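Local coordinates for conserved hypothetical protein (Sulfolobus solfataricus, PDB 2FNA) that binds ADP, with magnesium also present, in a P-loop ATPase core and is probably an archaeal AAA+ ATPase carrying a C-terminal winged-helix domain, at residues L183-R188 with L332-W337; E277-L282 with I287-Y292. All coordinates share one frame; numbering follows the deposited sequence.

Contact 1 of 2, residues L183-R188 with L332-W337. With EDO (1,2-ethanediol), chain I.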
loop_
_atom_site.group_PDB
_atom_site.type_symbol
_atom_site.label_atom_id
_atom_site.label_comp_id
_atom_site.label_asym_id
_atom_site.label_seq_id
_atom_site.Cartn_x
_atom_site.Cartn_y
_atom_site.Cartn_z
ATOM N N LEU A 183 4.656 -4.394 -7.082
ATOM C CA LEU A 183 3.266 -4.777 -7.446
ATOM C C LEU A 183 3.137 -5.236 -8.900
ATOM O O LEU A 183 2.562 -6.293 -9.189
ATOM C CB LEU A 183 2.303 -3.636 -7.196
ATOM C CG LEU A 183 0.804 -3.934 -7.529
ATOM C CD1 LEU A 183 0.312 -5.185 -6.788
ATOM C CD2 LEU A 183 -0.120 -2.772 -7.226
ATOM N N TYR A 184 3.701 -4.456 -9.825
ATOM C CA TYR A 184 3.739 -4.882 -11.229
ATOM C C TYR A 184 4.506 -6.203 -11.447
ATOM O O TYR A 184 4.067 -7.060 -12.220
ATOM C CB TYR A 184 4.247 -3.739 -12.127
ATOM C CG TYR A 184 3.179 -2.685 -12.405
ATOM C CD1 TYR A 184 2.918 -1.652 -11.509
ATOM C CD2 TYR A 184 2.431 -2.724 -13.579
ATOM C CE1 TYR A 184 1.925 -0.690 -11.775
ATOM C CE2 TYR A 184 1.456 -1.779 -13.841
ATOM C CZ TYR A 184 1.204 -0.769 -12.936
ATOM O OH TYR A 184 0.257 0.182 -13.256
ATOM N N ASP A 185 5.658 -6.354 -10.788
ATOM C CA ASP A 185 6.438 -7.576 -10.825
ATOM C C ASP A 185 5.615 -8.748 -10.296
ATOM O O ASP A 185 5.631 -9.836 -10.871
ATOM C CB ASP A 185 7.685 -7.454 -9.956
ATOM C CG ASP A 185 8.705 -6.552 -10.563
ATOM O OD1 ASP A 185 8.430 -6.036 -11.652
ATOM O OD2 ASP A 185 9.770 -6.345 -9.946
ATOM N N TYR A 186 4.899 -8.523 -9.206
ATOM C CA TYR A 186 4.031 -9.581 -8.640
ATOM C C TYR A 186 3.006 -10.149 -9.660
ATOM O O TYR A 186 2.781 -11.356 -9.734
ATOM C CB TYR A 186 3.309 -9.096 -7.389
ATOM C CG TYR A 186 2.279 -10.117 -6.963
ATOM C CD1 TYR A 186 2.675 -11.354 -6.467
ATOM C CD2 TYR A 186 0.947 -9.903 -7.184
ATOM C CE1 TYR A 186 1.742 -12.333 -6.133
ATOM C CE2 TYR A 186 0.021 -10.855 -6.854
ATOM C CZ TYR A 186 0.430 -12.083 -6.348
ATOM O OH TYR A 186 -0.542 -13.024 -6.006
ATOM N N LEU A 187 2.409 -9.252 -10.425
ATOM C CA LEU A 187 1.363 -9.549 -11.397
ATOM C C LEU A 187 1.969 -9.982 -12.755
ATOM O O LEU A 187 1.224 -10.368 -13.668
ATOM C CB LEU A 187 0.450 -8.311 -11.556
ATOM C CG LEU A 187 -0.364 -7.828 -10.339
ATOM C CD1 LEU A 187 -0.962 -6.442 -10.545
ATOM C CD2 LEU A 187 -1.470 -8.800 -9.966
ATOM N N ARG A 188 3.313 -9.938 -12.825
ATOM C CA ARG A 188 4.105 -10.433 -13.946
ATOM C C ARG A 188 3.682 -9.778 -15.264
ATOM O O ARG A 188 3.648 -10.414 -16.299
ATOM C CB ARG A 188 4.056 -11.974 -14.020
ATOM C CG ARG A 188 4.266 -12.644 -12.656
ATOM C CD ARG A 188 4.626 -14.121 -12.719
ATOM N NE ARG A 188 4.905 -14.679 -11.386
ATOM C CZ ARG A 188 5.368 -15.917 -11.160
ATOM N NH1 ARG A 188 5.642 -16.748 -12.162
ATOM N NH2 ARG A 188 5.587 -16.328 -9.917
ATOM N N LEU A 332 15.901 -0.568 -4.426
ATOM C CA LEU A 332 15.423 0.651 -3.745
ATOM C C LEU A 332 14.319 1.317 -4.556
ATOM O O LEU A 332 13.276 1.752 -4.005
ATOM C CB LEU A 332 16.609 1.621 -3.505
ATOM C CG LEU A 332 17.561 1.215 -2.366
ATOM C CD1 LEU A 332 18.814 2.069 -2.321
ATOM C CD2 LEU A 332 16.842 1.286 -1.025
ATOM N N THR A 333 14.517 1.375 -5.873
ATOM C CA THR A 333 13.502 1.948 -6.771
ATOM C C THR A 333 12.223 1.101 -6.813
ATOM O O THR A 333 11.104 1.648 -6.808
ATOM C CB THR A 333 14.049 2.121 -8.187
ATOM O OG1 THR A 333 15.223 2.932 -8.145
ATOM C CG2 THR A 333 13.055 2.791 -9.073
ATOM N N LYS A 334 12.379 -0.225 -6.861
ATOM C CA LYS A 334 11.216 -1.133 -6.920
ATOM C C LYS A 334 10.378 -1.046 -5.658
ATOM O O LYS A 334 9.179 -1.252 -5.703
ATOM C CB LYS A 334 11.653 -2.595 -7.077
ATOM C CG LYS A 334 12.338 -2.921 -8.384
ATOM C CD LYS A 334 11.392 -3.554 -9.393
ATOM C CE LYS A 334 12.141 -4.551 -10.256
ATOM N NZ LYS A 334 11.352 -4.839 -11.476
ATOM N N HIS A 335 11.041 -0.813 -4.525
ATOM C CA HIS A 335 10.405 -0.758 -3.232
ATOM C C HIS A 335 10.052 0.712 -2.848
ATOM O O HIS A 335 9.500 0.970 -1.777
ATOM C CB HIS A 335 11.257 -1.474 -2.169
ATOM C CG HIS A 335 11.319 -2.963 -2.347
ATOM N ND1 HIS A 335 10.528 -3.835 -1.621
ATOM C CD2 HIS A 335 12.057 -3.733 -3.185
ATOM C CE1 HIS A 335 10.787 -5.074 -1.997
ATOM N NE2 HIS A 335 11.703 -5.039 -2.946
ATOM N N SER A 336 10.273 1.635 -3.784
ATOM C CA SER A 336 9.797 3.030 -3.695
ATOM C C SER A 336 10.516 3.855 -2.611
ATOM O O SER A 336 9.963 4.826 -2.073
ATOM C CB SER A 336 8.286 3.059 -3.536
ATOM O OG SER A 336 7.668 2.686 -4.754
ATOM N N TRP A 337 11.787 3.531 -2.363
ATOM C CA TRP A 337 12.597 4.307 -1.412
ATOM C C TRP A 337 13.161 5.524 -2.094
ATOM O O TRP A 337 13.214 6.622 -1.496
ATOM C CB TRP A 337 13.709 3.451 -0.795
ATOM C CG TRP A 337 13.135 2.570 0.185
ATOM C CD1 TRP A 337 12.748 1.276 0.008
ATOM C CD2 TRP A 337 12.766 2.926 1.511
ATOM N NE1 TRP A 337 12.202 0.791 1.163
ATOM C CE2 TRP A 337 12.185 1.790 2.100
ATOM C CE3 TRP A 337 12.887 4.094 2.268
ATOM C CZ2 TRP A 337 11.723 1.791 3.411
ATOM C CZ3 TRP A 337 12.428 4.097 3.556
ATOM C CH2 TRP A 337 11.852 2.962 4.123
HETATM C C1 EDO I . 2.739 -17.352 -13.819
HETATM O O1 EDO I . 1.712 -18.377 -13.616
HETATM C C2 EDO I . 3.622 -17.585 -15.056
HETATM O O2 EDO I . 4.617 -16.546 -15.264
#
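The ammonium nitrogen of Lys334 meets the carboxylate of Asp185 in a salt bridge, NZ standing 2.7 Å from OD2. It comes in on the syn lone pair of OD2, the side that faces the other oxygen, so that OD1 of Asp185 lies just 3.2 Å from the same NZ. The lysine chain is not extended: bends at chi2 (-99°) and chi3 (-147°) bring its end in beside OD2, the two side chains crossing at about a right angle. A long, flexible lysine suits this place, because the CA atoms of Asp185 and Lys334 are 8.9 Å apart and these two residues alone make the contact. The bridge runs from helix 180-186 of the P-loop ATPase region to helix 322-334 of the winged-helix region, at the surface and close to the C-terminal end of each helix. Both helices finish in Schellman motifs, with Arg188 and Ser336 as the residues of positive phi. An alanine in place of Lys334 would probably leave the Asp185 carboxylate without its cationic mate and remove this tie between the two regions. In one of its two conformers Arg188 makes a weak, doubtful hydrogen bond to 1,2-ethanediol, probably a crystallisation additive.

Contact 2 of 2, residues E277-L282 with I287-Y292; sequences EFENFL and IARKRY
With CG of Phe281 anti to its backbone N (chi1 175°) and CG of Tyr292 anti to its own carbonyl carbon (chi1 -79°), the two rings meet as a T-shaped pair. The edge of Phe281 points at the face of Tyr292: CE2 of Phe281 sits over the centre of the tyrosine ring, the planes stand at 89°, and the centroids are 5.1 Å apart. Phe278, one turn earlier, brings its CZ to 4.0 Å from CB of Tyr292. Flat rings suit this buried space, which they fill face and edge. Leu282 and Tyr292 run antiparallel past each other, CD2 of Leu282 3.6 Å from CB of Tyr292. The other leucine branch covers a face of the Arg289 guanidinium, where CD1 lies 3.7 Å from NH1, offset toward the rim. A branched leucine thus serves both an aromatic neighbour and a cationic one.

Arg289, extended from CG to NE, is long enough to hold Glu279 at the partly exposed margin while its CG packs on Leu282. Two nitrogens grip OE1 of Glu279 end-on, NH2 at 2.8 Å and NH1 at 3.1 Å, from within the guanidinium plane and on the syn side of the oxygen. The carboxylate is turned well out of that plane, and OE2 takes a weak bond from NH2.

Helices 259-282 and 289-299 are consecutive, joined by a short connection, and the second falls in the probable winged-helix region. Helix 322-334 packs against both through Leu332, which touches Phe281 and Tyr292, and Trp337, just before strand 338-340, sets its ring edge-to-face with Phe278 and Phe281.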
loop_
_atom_site.group_PDB
_atom_site.type_symbol
_atom_site.label_atom_id
_atom_site.label_comp_id
_atom_site.label_asym_id
_atom_site.label_seq_id
_atom_site.Cartn_x
_atom_site.Cartn_y
_atom_site.Cartn_z
ATOM N N GLU A 277 10.436 0.905 8.821
ATOM C CA GLU A 277 10.110 0.434 7.475
ATOM C C GLU A 277 11.379 0.109 6.666
ATOM O O GLU A 277 11.381 -0.790 5.818
ATOM C CB GLU A 277 9.267 1.491 6.765
ATOM C CG GLU A 277 7.844 1.552 7.334
ATOM C CD GLU A 277 7.020 2.685 6.804
ATOM O OE1 GLU A 277 7.561 3.582 6.115
ATOM O OE2 GLU A 277 5.809 2.694 7.100
ATOM N N PHE A 278 12.459 0.834 6.896
ATOM C CA PHE A 278 13.685 0.464 6.229
ATOM C C PHE A 278 14.208 -0.867 6.755
ATOM O O PHE A 278 14.785 -1.635 6.007
ATOM C CB PHE A 278 14.743 1.537 6.366
ATOM C CG PHE A 278 15.789 1.469 5.297
ATOM C CD1 PHE A 278 15.426 1.626 3.963
ATOM C CD2 PHE A 278 17.118 1.249 5.602
ATOM C CE1 PHE A 278 16.358 1.582 2.966
ATOM C CE2 PHE A 278 18.057 1.209 4.597
ATOM C CZ PHE A 278 17.660 1.381 3.268
ATOM N N GLU A 279 14.012 -1.134 8.041
ATOM C CA GLU A 279 14.391 -2.432 8.627
ATOM C C GLU A 279 13.592 -3.559 8.001
ATOM O O GLU A 279 14.154 -4.603 7.732
ATOM C CB GLU A 279 14.192 -2.454 10.142
ATOM C CG GLU A 279 15.208 -1.641 10.897
ATOM C CD GLU A 279 16.611 -2.089 10.579
ATOM O OE1 GLU A 279 16.880 -3.305 10.729
ATOM O OE2 GLU A 279 17.422 -1.241 10.131
ATOM N N ASN A 280 12.299 -3.349 7.764
ATOM C CA ASN A 280 11.506 -4.302 6.983
ATOM C C ASN A 280 12.084 -4.539 5.586
ATOM O O ASN A 280 12.165 -5.682 5.135
ATOM C CB ASN A 280 10.063 -3.864 6.814
ATOM C CG ASN A 280 9.308 -3.823 8.097
ATOM O OD1 ASN A 280 9.713 -4.411 9.082
ATOM N ND2 ASN A 280 8.181 -3.144 8.084
ATOM N N PHE A 281 12.475 -3.462 4.908
ATOM C CA PHE A 281 13.180 -3.585 3.637
ATOM C C PHE A 281 14.467 -4.399 3.734
ATOM O O PHE A 281 14.769 -5.156 2.834
ATOM C CB PHE A 281 13.480 -2.202 3.030
ATOM C CG PHE A 281 14.323 -2.259 1.769
ATOM C CD1 PHE A 281 13.743 -2.536 0.535
ATOM C CD2 PHE A 281 15.700 -2.066 1.827
ATOM C CE1 PHE A 281 14.529 -2.611 -0.624
ATOM C CE2 PHE A 281 16.472 -2.144 0.693
ATOM C CZ PHE A 281 15.902 -2.413 -0.536
ATOM N N LEU A 282 15.227 -4.234 4.806
ATOM C CA LEU A 282 16.546 -4.870 4.927
ATOM C C LEU A 282 16.467 -6.335 5.402
ATOM O O LEU A 282 17.484 -7.035 5.462
ATOM C CB LEU A 282 17.436 -4.081 5.903
ATOM C CG LEU A 282 17.856 -2.674 5.494
ATOM C CD1 LEU A 282 18.556 -1.983 6.640
ATOM C CD2 LEU A 282 18.719 -2.701 4.246
ATOM N N ILE A 287 23.238 -9.267 4.244
ATOM C CA ILE A 287 24.552 -9.166 3.599
ATOM C C ILE A 287 24.848 -7.730 3.087
ATOM O O ILE A 287 25.947 -7.197 3.324
ATOM C CB ILE A 287 24.712 -10.231 2.463
ATOM C CG1 ILE A 287 26.163 -10.329 1.984
ATOM C CG2 ILE A 287 23.785 -9.944 1.276
ATOM C CD1 ILE A 287 27.118 -10.986 2.982
ATOM N N ALA A 288 23.868 -7.088 2.438
ATOM C CA ALA A 288 24.095 -5.763 1.814
ATOM C C ALA A 288 23.580 -4.601 2.682
ATOM O O ALA A 288 23.401 -3.475 2.207
ATOM C CB ALA A 288 23.474 -5.720 0.429
ATOM N N ARG A 289 23.402 -4.880 3.966
ATOM C CA ARG A 289 22.720 -3.985 4.870
ATOM C C ARG A 289 23.436 -2.641 5.075
ATOM O O ARG A 289 22.841 -1.586 4.916
ATOM C CB ARG A 289 22.546 -4.684 6.208
ATOM C CG ARG A 289 21.941 -3.810 7.256
ATOM C CD ARG A 289 22.141 -4.391 8.605
ATOM N NE ARG A 289 21.458 -3.581 9.598
ATOM C CZ ARG A 289 20.161 -3.645 9.870
ATOM N NH1 ARG A 289 19.357 -4.494 9.222
ATOM N NH2 ARG A 289 19.669 -2.845 10.801
ATOM N N LYS A 290 24.697 -2.694 5.472
ATOM C CA LYS A 290 25.528 -1.489 5.601
ATOM C C LYS A 290 25.600 -0.688 4.296
ATOM O O LYS A 290 25.610 0.538 4.313
ATOM C CB LYS A 290 26.941 -1.855 6.093
ATOM C CG LYS A 290 26.965 -2.309 7.551
ATOM C CD LYS A 290 28.382 -2.643 8.038
ATOM N N ARG A 291 25.620 -1.390 3.175
ATOM C CA ARG A 291 25.666 -0.754 1.874
ATOM C C ARG A 291 24.391 0.029 1.589
ATOM O O ARG A 291 24.447 1.162 1.137
ATOM C CB ARG A 291 25.872 -1.806 0.793
ATOM C CG ARG A 291 27.129 -2.647 1.017
ATOM C CD ARG A 291 27.513 -3.454 -0.194
ATOM N NE ARG A 291 28.895 -3.924 -0.082
ATOM C CZ ARG A 291 29.584 -4.474 -1.077
ATOM N NH1 ARG A 291 29.038 -4.646 -2.272
ATOM N NH2 ARG A 291 30.831 -4.862 -0.871
ATOM N N TYR A 292 23.239 -0.586 1.839
ATOM C CA TYR A 292 21.958 0.117 1.693
ATOM C C TYR A 292 21.878 1.383 2.577
ATOM O O TYR A 292 21.484 2.444 2.098
ATOM C CB TYR A 292 20.779 -0.832 1.963
ATOM C CG TYR A 292 20.444 -1.743 0.796
ATOM C CD1 TYR A 292 19.979 -1.215 -0.410
ATOM C CD2 TYR A 292 20.564 -3.132 0.893
ATOM C CE1 TYR A 292 19.660 -2.025 -1.487
ATOM C CE2 TYR A 292 20.237 -3.969 -0.202
ATOM C CZ TYR A 292 19.791 -3.406 -1.386
ATOM O OH TYR A 292 19.453 -4.191 -2.474
#

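Contact 2 is nested along the chain inside the loop that contact 1 closes, and their centres are 16 Å apart. They meet through the residues that follow helix 322-334: CG of His335 lies 3.7 Å from CE1 of Phe281, and CZ2 of Trp337 lies 3.5 Å from the backbone O of Glu277. Residues 332-337 therefore face helix 259-282 with their rings and helix 180-186 with the Lys334 chain. His335 adds a second tie to the ATPase region, hydrogen-bonding through ND1 to Glu179. Glu277 forms a salt bridge with Arg40, within the probable P-loop, so the helix that carries contact 2 is tied to the loop that lies on ADP.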